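Local structure of putative polyphosphate kinase 2 family protein (Arthrobacter aurescens, 3RHF) at residues Ser118-Trp123 / Leu160-Ala165; Ser141-Val146 / Asp169-Leu174. The protein probably acts as a polyphosphate kinase of the PPK2 family, moving phosphate between polyphosphate and nucleotides on a P-loop-type fold. All blocks are in the same frame, centred on the assembly; numbering follows the deposited sequence.

Interaction 1. Residues Ser118-Trp123 / Leu160-Ala165; sequences SHDFLW and LERRYA
Phe121 reaches helix 157-176 because its CG lies between its own backbone N and carbonyl carbon (chi1 78°), which lays the ring against the side chain of Arg163. Asp120, whose CG is anti to the backbone N (chi1 177°), swings its carboxylate to meet Arg162, which comes from the opposite direction. The ring of Phe121 rests against the aliphatic part of Arg163: CE2 of Phe121 is 3.6 Å from CG of Arg163, and Arg163 CD stands over one face, 4.3 Å from the ring centroid, as a CH-pi contact. Leu122 CG covers the opposite face, so the flat ring is held between two aliphatic groups. The extended arginine chain suits this place, since its methylenes pack on the ring while its guanidinium, at most weakly attracted by the ring, runs on to Glu159 and to the backbone O of Asp145.

Beside this packing lies a salt bridge. Arg162 NH1 donates to Asp120 OD1 over 2.7 Å, on the syn side but well out of the carboxylate plane, with the two flat groups 76° apart. The other oxygen of Asp120, OD2, accepts from Leu122 N at 3.2 Å, a capping bond at the start of the type I turn from Asp120 to Trp123. An aspartate fits here because its short carboxylate can serve turn and arginine together. A water accepts from Phe121 N at 3.1 Å and, weakly, from Arg162 NH2, a group also paired with Glu159.

The loop between helices 114-117 and 123-126 is thus joined to the early turns of helix 157-176. Phe121 also touches Ile167 further along that helix, while Arg163 extends toward His149 of helix 148-151.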
ATOM      1  N   SER A 118       6.933  28.388  -0.097  1.00 35.57           N
ATOM      2  CA  SER A 118       6.656  29.639  -0.761  1.00 35.91           C
ATOM      3  C   SER A 118       5.185  29.693  -1.270  1.00 34.26           C
ATOM      4  O   SER A 118       4.771  30.666  -1.884  1.00 32.93           O
ATOM      5  CB  SER A 118       7.729  29.893  -1.840  1.00 36.15           C
ATOM      6  OG  SER A 118       7.367  29.256  -3.044  1.00 37.56           O
ATOM      7  N   HIS A 119       4.402  28.651  -0.965  1.00 32.71           N
ATOM      8  CA  HIS A 119       2.950  28.696  -1.132  1.00 31.65           C
ATOM      9  C   HIS A 119       2.250  28.799   0.212  1.00 31.91           C
ATOM     10  O   HIS A 119       2.847  28.567   1.247  1.00 31.71           O
ATOM     11  CB  HIS A 119       2.420  27.446  -1.794  1.00 30.58           C
ATOM     12  CG  HIS A 119       2.739  27.349  -3.241  1.00 29.97           C
ATOM     13  ND1 HIS A 119       1.898  27.835  -4.219  1.00 26.18           N
ATOM     14  CD2 HIS A 119       3.795  26.794  -3.884  1.00 27.85           C
ATOM     15  CE1 HIS A 119       2.430  27.586  -5.404  1.00 28.16           C
ATOM     16  NE2 HIS A 119       3.587  26.966  -5.228  1.00 26.86           N
ATOM     17  N   ASP A 120       0.958  29.118   0.158  1.00 32.02           N
ATOM     18  CA  ASP A 120       0.079  28.993   1.296  1.00 31.70           C
ATOM     19  C   ASP A 120       0.138  27.548   1.793  1.00 30.56           C
ATOM     20  O   ASP A 120       0.399  26.646   1.026  1.00 29.59           O
ATOM     21  CB  ASP A 120      -1.338  29.316   0.897  1.00 31.40           C
ATOM     22  CG  ASP A 120      -2.278  29.120   2.025  1.00 33.41           C
ATOM     23  OD1 ASP A 120      -2.179  29.946   2.959  1.00 37.91           O
ATOM     24  OD2 ASP A 120      -3.077  28.149   2.012  1.00 32.95           O
ATOM     25  N   PHE A 121      -0.096  27.351   3.088  1.00 30.08           N
ATOM     26  CA  PHE A 121       0.207  26.078   3.735  1.00 28.31           C
ATOM     27  C   PHE A 121      -0.680  24.953   3.247  1.00 27.46           C
ATOM     28  O   PHE A 121      -0.232  23.832   3.238  1.00 28.46           O
ATOM     29  CB  PHE A 121       0.157  26.203   5.244  1.00 27.67           C
ATOM     30  CG  PHE A 121      -1.219  26.216   5.814  1.00 27.58           C
ATOM     31  CD1 PHE A 121      -1.728  25.105   6.442  1.00 27.25           C
ATOM     32  CD2 PHE A 121      -2.013  27.347   5.740  1.00 27.41           C
ATOM     33  CE1 PHE A 121      -3.023  25.129   6.976  1.00 27.91           C
ATOM     34  CE2 PHE A 121      -3.277  27.374   6.267  1.00 25.83           C
ATOM     35  CZ  PHE A 121      -3.792  26.270   6.892  1.00 25.28           C
ATOM     36  N   LEU A 122      -1.895  25.261   2.792  1.00 26.55           N
ATOM     37  CA  LEU A 122      -2.779  24.269   2.155  1.00 25.10           C
ATOM     38  C   LEU A 122      -2.457  23.849   0.718  1.00 24.37           C
ATOM     39  O   LEU A 122      -3.042  22.891   0.218  1.00 24.83           O
ATOM     40  CB  LEU A 122      -4.220  24.740   2.199  1.00 24.13           C
ATOM     41  CG  LEU A 122      -4.733  24.924   3.619  1.00 23.97           C
ATOM     42  CD1 LEU A 122      -6.131  25.526   3.500  1.00 22.20           C
ATOM     43  CD2 LEU A 122      -4.721  23.591   4.414  1.00 21.68           C
ATOM     44  N   TRP A 123      -1.553  24.519   0.042  1.00 23.76           N
ATOM     45  CA  TRP A 123      -1.354  24.202  -1.357  1.00 23.79           C
ATOM     46  C   TRP A 123      -0.897  22.749  -1.462  1.00 24.69           C
ATOM     47  O   TRP A 123      -1.465  21.972  -2.214  1.00 25.40           O
ATOM     48  CB  TRP A 123      -0.349  25.155  -1.975  1.00 23.95           C
ATOM     49  CG  TRP A 123       0.069  24.882  -3.392  1.00 23.55           C
ATOM     50  CD1 TRP A 123      -0.621  25.219  -4.523  1.00 24.81           C
ATOM     51  CD2 TRP A 123       1.296  24.294  -3.836  1.00 22.09           C
ATOM     52  NE1 TRP A 123       0.086  24.813  -5.647  1.00 24.13           N
ATOM     53  CE2 TRP A 123       1.263  24.253  -5.242  1.00 22.10           C
ATOM     54  CE3 TRP A 123       2.405  23.770  -3.178  1.00 24.40           C
ATOM     55  CZ2 TRP A 123       2.306  23.765  -5.996  1.00 22.80           C
ATOM     56  CZ3 TRP A 123       3.448  23.262  -3.929  1.00 23.69           C
ATOM     57  CH2 TRP A 123       3.388  23.255  -5.326  1.00 24.73           C
ATOM     58  N   LEU A 160      -2.161  31.921  13.115  1.00 52.39           N
ATOM     59  CA  LEU A 160      -2.782  30.734  13.638  1.00 50.60           C
ATOM     60  C   LEU A 160      -4.290  30.810  13.497  1.00 50.25           C
ATOM     61  O   LEU A 160      -4.926  29.908  12.962  1.00 49.14           O
ATOM     62  CB  LEU A 160      -2.411  30.545  15.098  1.00 50.66           C
ATOM     63  CG  LEU A 160      -0.946  30.190  15.374  1.00 49.88           C
ATOM     64  CD1 LEU A 160      -0.723  30.098  16.881  1.00 48.86           C
ATOM     65  CD2 LEU A 160      -0.550  28.874  14.653  1.00 47.18           C
ATOM     66  N   GLU A 161      -4.874  31.899  13.954  1.00 51.12           N
ATOM     67  CA  GLU A 161      -6.310  32.065  13.831  1.00 51.24           C
ATOM     68  C   GLU A 161      -6.767  31.936  12.371  1.00 49.46           C
ATOM     69  O   GLU A 161      -7.748  31.247  12.101  1.00 48.37           O
ATOM     70  CB  GLU A 161      -6.749  33.415  14.404  1.00 53.49           C
ATOM     71  CG  GLU A 161      -8.196  33.415  14.903  1.00 57.25           C
ATOM     72  CD  GLU A 161      -8.418  32.451  16.063  1.00 60.87           C
ATOM     73  OE1 GLU A 161      -7.509  32.295  16.926  1.00 61.65           O
ATOM     74  OE2 GLU A 161      -9.512  31.844  16.092  1.00 64.43           O
ATOM     75  N   ARG A 162      -6.069  32.575  11.436  1.00 47.91           N
ATOM     76  CA  ARG A 162      -6.467  32.465  10.048  1.00 47.39           C
ATOM     77  C   ARG A 162      -6.299  31.026   9.545  1.00 44.03           C
ATOM     78  O   ARG A 162      -7.070  30.549   8.715  1.00 43.29           O
ATOM     79  CB  ARG A 162      -5.745  33.478   9.120  1.00 49.11           C
ATOM     80  CG  ARG A 162      -4.477  32.934   8.382  1.00 52.34           C
ATOM     81  CD  ARG A 162      -4.051  33.746   7.113  1.00 58.03           C
ATOM     82  NE  ARG A 162      -4.340  32.998   5.879  1.00 61.01           N
ATOM     83  CZ  ARG A 162      -3.621  31.978   5.401  1.00 60.84           C
ATOM     84  NH1 ARG A 162      -4.024  31.386   4.282  1.00 62.31           N
ATOM     85  NH2 ARG A 162      -2.520  31.539   6.022  1.00 59.89           N
ATOM     86  N   ARG A 163      -5.302  30.328  10.049  1.00 41.88           N
ATOM     87  CA  ARG A 163      -5.084  28.963   9.625  1.00 39.72           C
ATOM     88  C   ARG A 163      -6.183  28.033  10.071  1.00 38.24           C
ATOM     89  O   ARG A 163      -6.615  27.172   9.317  1.00 37.61           O
ATOM     90  CB  ARG A 163      -3.782  28.485  10.132  1.00 39.14           C
ATOM     91  CG  ARG A 163      -2.707  29.083   9.350  1.00 39.71           C
ATOM     92  CD  ARG A 163      -1.442  28.511   9.806  1.00 40.16           C
ATOM     93  NE  ARG A 163      -0.342  29.169   9.153  1.00 42.28           N
ATOM     94  CZ  ARG A 163       0.923  28.831   9.330  1.00 42.35           C
ATOM     95  NH1 ARG A 163       1.231  27.837  10.141  1.00 40.34           N
ATOM     96  NH2 ARG A 163       1.873  29.485   8.678  1.00 43.69           N
ATOM     97  N   TYR A 164      -6.665  28.241  11.279  1.00 37.68           N
ATOM     98  CA  TYR A 164      -7.784  27.475  11.770  1.00 36.86           C
ATOM     99  C   TYR A 164      -8.997  27.667  10.868  1.00 36.84           C
ATOM    100  O   TYR A 164      -9.702  26.690  10.542  1.00 36.77           O
ATOM    101  CB  TYR A 164      -8.160  27.910  13.186  1.00 37.05           C
ATOM    102  CG  TYR A 164      -7.150  27.585  14.230  1.00 35.72           C
ATOM    103  CD1 TYR A 164      -6.497  26.348  14.258  1.00 36.91           C
ATOM    104  CD2 TYR A 164      -6.866  28.488  15.226  1.00 35.63           C
ATOM    105  CE1 TYR A 164      -5.562  26.060  15.270  1.00 38.33           C
ATOM    106  CE2 TYR A 164      -5.951  28.224  16.223  1.00 36.36           C
ATOM    107  CZ  TYR A 164      -5.304  27.033  16.250  1.00 37.29           C
ATOM    108  OH  TYR A 164      -4.416  26.800  17.247  1.00 41.03           O
ATOM    109  N   ALA A 165      -9.261  28.916  10.501  1.00 36.27           N
ATOM    110  CA  ALA A 165     -10.411  29.215   9.670  1.00 36.30           C
ATOM    111  C   ALA A 165     -10.189  28.648   8.268  1.00 34.46           C
ATOM    112  O   ALA A 165     -11.131  28.163   7.665  1.00 34.24           O
ATOM    113  CB  ALA A 165     -10.736  30.729   9.634  1.00 36.89           C
TER
HETATM  114  O   HOH W   1       0.253  29.761   4.964  1.00 36.93           O

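Interaction 2. Residues Ser141-Val146 / Asp169-Leu174; sequences SQYEDV and DFESRL
Glu171 and Gln142 contribute most of the buried surface, with Phe170 and Tyr143 beside them. One carboxylate oxygen, Glu171 OE2, accepts two bonds from the 141-146 loop. The phenol of Tyr143 comes from the opposite direction: Tyr143 OH donates to Glu171 OE2 at 2.6 Å, on the syn side and somewhat out of the carboxylate plane, while OE2 lies near the ring plane at its edge. Gln142 NE2 donates to Glu171 OE2 at 2.9 Å, a weak bond bent to 129°. The glutamine chain turns at chi2 (-88°), bringing its amide end to the rim of the Phe170 ring, where Gln142 NE2 is 4.1 Å from Phe170 CE2 and the two planes are almost perpendicular. An amide suits this place, offering N-H to the acid while CD also touches Phe170 CE2.

The other oxygen, Glu171 OE1, forms a salt bridge with Lys183, which also bonds Tyr143 OH; the buried negative charge is therefore likely to be balanced. With an alanine here in place of Glu171, Lys183 is likely to lose its counter-charge, and Tyr143 OH and Gln142 NE2 their shared acceptor.

Polar and buried, this cluster ties the segment following strand 135-139 to helix 157-176, which packs on the parallel sheet of the three-layer alpha/beta/alpha sandwich seen in P-loop kinase folds.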
ATOM      1  N   SER A 141      -0.667  15.953   8.445  1.00 26.47           N
ATOM      2  CA  SER A 141      -1.628  16.675   7.646  1.00 25.93           C
ATOM      3  C   SER A 141      -1.457  18.205   7.674  1.00 25.36           C
ATOM      4  O   SER A 141      -0.373  18.741   7.982  1.00 25.24           O
ATOM      5  CB  SER A 141      -3.009  16.335   8.150  1.00 25.04           C
ATOM      6  OG  SER A 141      -3.268  17.093   9.303  1.00 25.72           O
ATOM      7  N   GLN A 142      -2.531  18.892   7.303  1.00 25.19           N
ATOM      8  CA  GLN A 142      -2.578  20.350   7.336  1.00 26.27           C
ATOM      9  C   GLN A 142      -2.455  20.914   8.772  1.00 27.47           C
ATOM     10  O   GLN A 142      -2.029  22.057   8.960  1.00 29.32           O
ATOM     11  CB  GLN A 142      -3.852  20.866   6.681  1.00 25.70           C
ATOM     12  CG  GLN A 142      -5.177  20.466   7.360  1.00 25.57           C
ATOM     13  CD  GLN A 142      -5.718  19.156   6.867  1.00 26.03           C
ATOM     14  OE1 GLN A 142      -4.970  18.355   6.272  1.00 24.49           O
ATOM     15  NE2 GLN A 142      -7.034  18.908   7.110  1.00 24.35           N
ATOM     16  N   TYR A 143      -2.792  20.091   9.758  1.00 27.17           N
ATOM     17  CA  TYR A 143      -2.710  20.458  11.141  1.00 27.47           C
ATOM     18  C   TYR A 143      -1.290  20.688  11.634  1.00 28.93           C
ATOM     19  O   TYR A 143      -1.096  21.456  12.589  1.00 29.11           O
ATOM     20  CB  TYR A 143      -3.447  19.426  12.003  1.00 26.85           C
ATOM     21  CG  TYR A 143      -4.949  19.569  11.789  1.00 24.31           C
ATOM     22  CD1 TYR A 143      -5.679  20.492  12.492  1.00 22.61           C
ATOM     23  CD2 TYR A 143      -5.612  18.809  10.837  1.00 22.19           C
ATOM     24  CE1 TYR A 143      -7.077  20.640  12.280  1.00 23.25           C
ATOM     25  CE2 TYR A 143      -6.984  18.944  10.611  1.00 23.08           C
ATOM     26  CZ  TYR A 143      -7.709  19.877  11.324  1.00 22.59           C
ATOM     27  OH  TYR A 143      -9.064  19.991  11.097  1.00 20.14           O
ATOM     28  N   GLU A 144      -0.301  20.079  10.991  1.00 29.83           N
ATOM     29  CA  GLU A 144       1.073  20.308  11.403  1.00 32.03           C
ATOM     30  C   GLU A 144       1.331  21.800  11.482  1.00 33.45           C
ATOM     31  O   GLU A 144       2.090  22.266  12.381  1.00 32.90           O
ATOM     32  CB  GLU A 144       2.093  19.678  10.462  1.00 33.05           C
ATOM     33  CG  GLU A 144       2.111  18.157  10.512  1.00 35.25           C
ATOM     34  CD  GLU A 144       2.697  17.605  11.800  1.00 38.98           C
ATOM     35  OE1 GLU A 144       3.916  17.677  11.971  1.00 44.27           O
ATOM     36  OE2 GLU A 144       1.960  17.073  12.643  1.00 41.40           O
ATOM     37  N   ASP A 145       0.668  22.553  10.581  1.00 34.05           N
ATOM     38  CA  ASP A 145       0.903  23.985  10.489  1.00 34.94           C
ATOM     39  C   ASP A 145       0.203  24.789  11.569  1.00 35.03           C
ATOM     40  O   ASP A 145       0.398  25.975  11.619  1.00 36.23           O
ATOM     41  CB  ASP A 145       0.553  24.491   9.108  1.00 35.28           C
ATOM     42  CG  ASP A 145       1.472  23.923   8.057  1.00 38.27           C
ATOM     43  OD1 ASP A 145       2.655  24.336   8.030  1.00 42.26           O
ATOM     44  OD2 ASP A 145       1.024  23.063   7.265  1.00 40.57           O
ATOM     45  N   VAL A 146      -0.608  24.165  12.421  1.00 34.16           N
ATOM     46  CA  VAL A 146      -1.031  24.811  13.665  1.00 33.79           C
ATOM     47  C   VAL A 146      -0.587  24.092  14.951  1.00 34.31           C
ATOM     48  O   VAL A 146      -1.142  24.360  16.024  1.00 34.11           O
ATOM     49  CB  VAL A 146      -2.543  24.997  13.718  1.00 32.94           C
ATOM     50  CG1 VAL A 146      -2.958  25.867  12.585  1.00 34.81           C
ATOM     51  CG2 VAL A 146      -3.275  23.654  13.725  1.00 30.26           C
ATOM     52  N   ASP A 169     -12.557  25.804   6.244  1.00 30.40           N
ATOM     53  CA  ASP A 169     -13.089  26.138   4.923  1.00 31.56           C
ATOM     54  C   ASP A 169     -12.698  25.087   3.920  1.00 29.31           C
ATOM     55  O   ASP A 169     -13.543  24.625   3.156  1.00 28.82           O
ATOM     56  CB  ASP A 169     -12.577  27.482   4.433  1.00 32.97           C
ATOM     57  CG  ASP A 169     -13.048  27.800   2.990  1.00 40.65           C
ATOM     58  OD1 ASP A 169     -14.247  28.173   2.794  1.00 50.74           O
ATOM     59  OD2 ASP A 169     -12.233  27.683   2.026  1.00 46.77           O
ATOM     60  N   PHE A 170     -11.431  24.696   3.966  1.00 27.72           N
ATOM     61  CA  PHE A 170     -10.907  23.550   3.234  1.00 26.69           C
ATOM     62  C   PHE A 170     -11.645  22.266   3.494  1.00 26.69           C
ATOM     63  O   PHE A 170     -12.168  21.612   2.556  1.00 27.82           O
ATOM     64  CB  PHE A 170      -9.498  23.363   3.646  1.00 26.64           C
ATOM     65  CG  PHE A 170      -8.830  22.212   3.058  1.00 27.02           C
ATOM     66  CD1 PHE A 170      -8.708  22.084   1.686  1.00 31.40           C
ATOM     67  CD2 PHE A 170      -8.221  21.297   3.858  1.00 29.36           C
ATOM     68  CE1 PHE A 170      -8.019  21.017   1.129  1.00 31.54           C
ATOM     69  CE2 PHE A 170      -7.507  20.242   3.302  1.00 31.51           C
ATOM     70  CZ  PHE A 170      -7.421  20.101   1.938  1.00 31.81           C
ATOM     71  N   GLU A 171     -11.737  21.863   4.745  1.00 26.14           N
ATOM     72  CA  GLU A 171     -12.479  20.618   5.015  1.00 25.62           C
ATOM     73  C   GLU A 171     -13.942  20.726   4.530  1.00 26.69           C
ATOM     74  O   GLU A 171     -14.544  19.776   4.079  1.00 26.03           O
ATOM     75  CB  GLU A 171     -12.382  20.280   6.492  1.00 24.56           C
ATOM     76  CG  GLU A 171     -10.961  19.860   6.809  1.00 24.26           C
ATOM     77  CD  GLU A 171     -10.674  19.636   8.301  1.00 26.50           C
ATOM     78  OE1 GLU A 171     -11.627  19.758   9.135  1.00 20.18           O
ATOM     79  OE2 GLU A 171      -9.473  19.316   8.597  1.00 26.31           O
ATOM     80  N   SER A 172     -14.508  21.915   4.634  1.00 28.47           N
ATOM     81  CA  SER A 172     -15.856  22.136   4.181  1.00 30.43           C
ATOM     82  C   SER A 172     -15.956  22.009   2.637  1.00 30.14           C
ATOM     83  O   SER A 172     -16.931  21.491   2.106  1.00 30.63           O
ATOM     84  CB  SER A 172     -16.343  23.500   4.688  1.00 31.64           C
ATOM     85  OG  SER A 172     -17.522  23.856   4.014  1.00 36.15           O
ATOM     86  N   ARG A 173     -14.932  22.438   1.918  1.00 30.15           N
ATOM     87  CA  ARG A 173     -14.958  22.306   0.470  1.00 29.65           C
ATOM     88  C   ARG A 173     -14.881  20.830   0.112  1.00 28.63           C
ATOM     89  O   ARG A 173     -15.621  20.348  -0.763  1.00 27.59           O
ATOM     90  CB  ARG A 173     -13.839  23.121  -0.177  1.00 29.54           C
ATOM     91  CG  ARG A 173     -14.246  24.577  -0.513  1.00 33.71           C
ATOM     92  CD  ARG A 173     -13.155  25.673  -0.220  1.00 35.69           C
ATOM     93  NE  ARG A 173     -11.855  25.222  -0.690  1.00 35.32           N
ATOM     94  CZ  ARG A 173     -10.693  25.447  -0.105  1.00 37.60           C
ATOM     95  NH1 ARG A 173     -10.608  26.172   0.984  1.00 36.77           N
ATOM     96  NH2 ARG A 173      -9.588  24.939  -0.647  1.00 41.43           N
ATOM     97  N   LEU A 174     -13.995  20.105   0.793  1.00 27.91           N
ATOM     98  CA  LEU A 174     -13.805  18.688   0.474  1.00 28.25           C
ATOM     99  C   LEU A 174     -15.059  17.865   0.717  1.00 28.33           C
ATOM    100  O   LEU A 174     -15.407  16.995  -0.072  1.00 27.81           O
ATOM    101  CB  LEU A 174     -12.671  18.066   1.271  1.00 27.88           C
ATOM    102  CG  LEU A 174     -11.250  18.477   0.939  1.00 28.08           C
ATOM    103  CD1 LEU A 174     -10.365  17.568   1.806  1.00 28.46           C
ATOM    104  CD2 LEU A 174     -10.862  18.406  -0.549  1.00 24.19           C
TER

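How the interactions relate
From the N terminus the chain enters 118-123, passes strand 135-139 into 141-146, and then runs through helix 157-176, which supplies 160-165 and 169-174 in turn. Interaction 1 closes a loop of 36 residues and interaction 2 one of 22; because their segments alternate, the two closures cross instead of nesting. Their centres are about 8 Å apart, and the contacts touch: Arg163 NH1 probably bonds to Asp145 O, Leu122 CD2 packs on Gln142 CB at 3.6 Å, and Tyr164 meets Val146. Together they bind two connections, before helices 123-126 and 148-151, to two places along one helix.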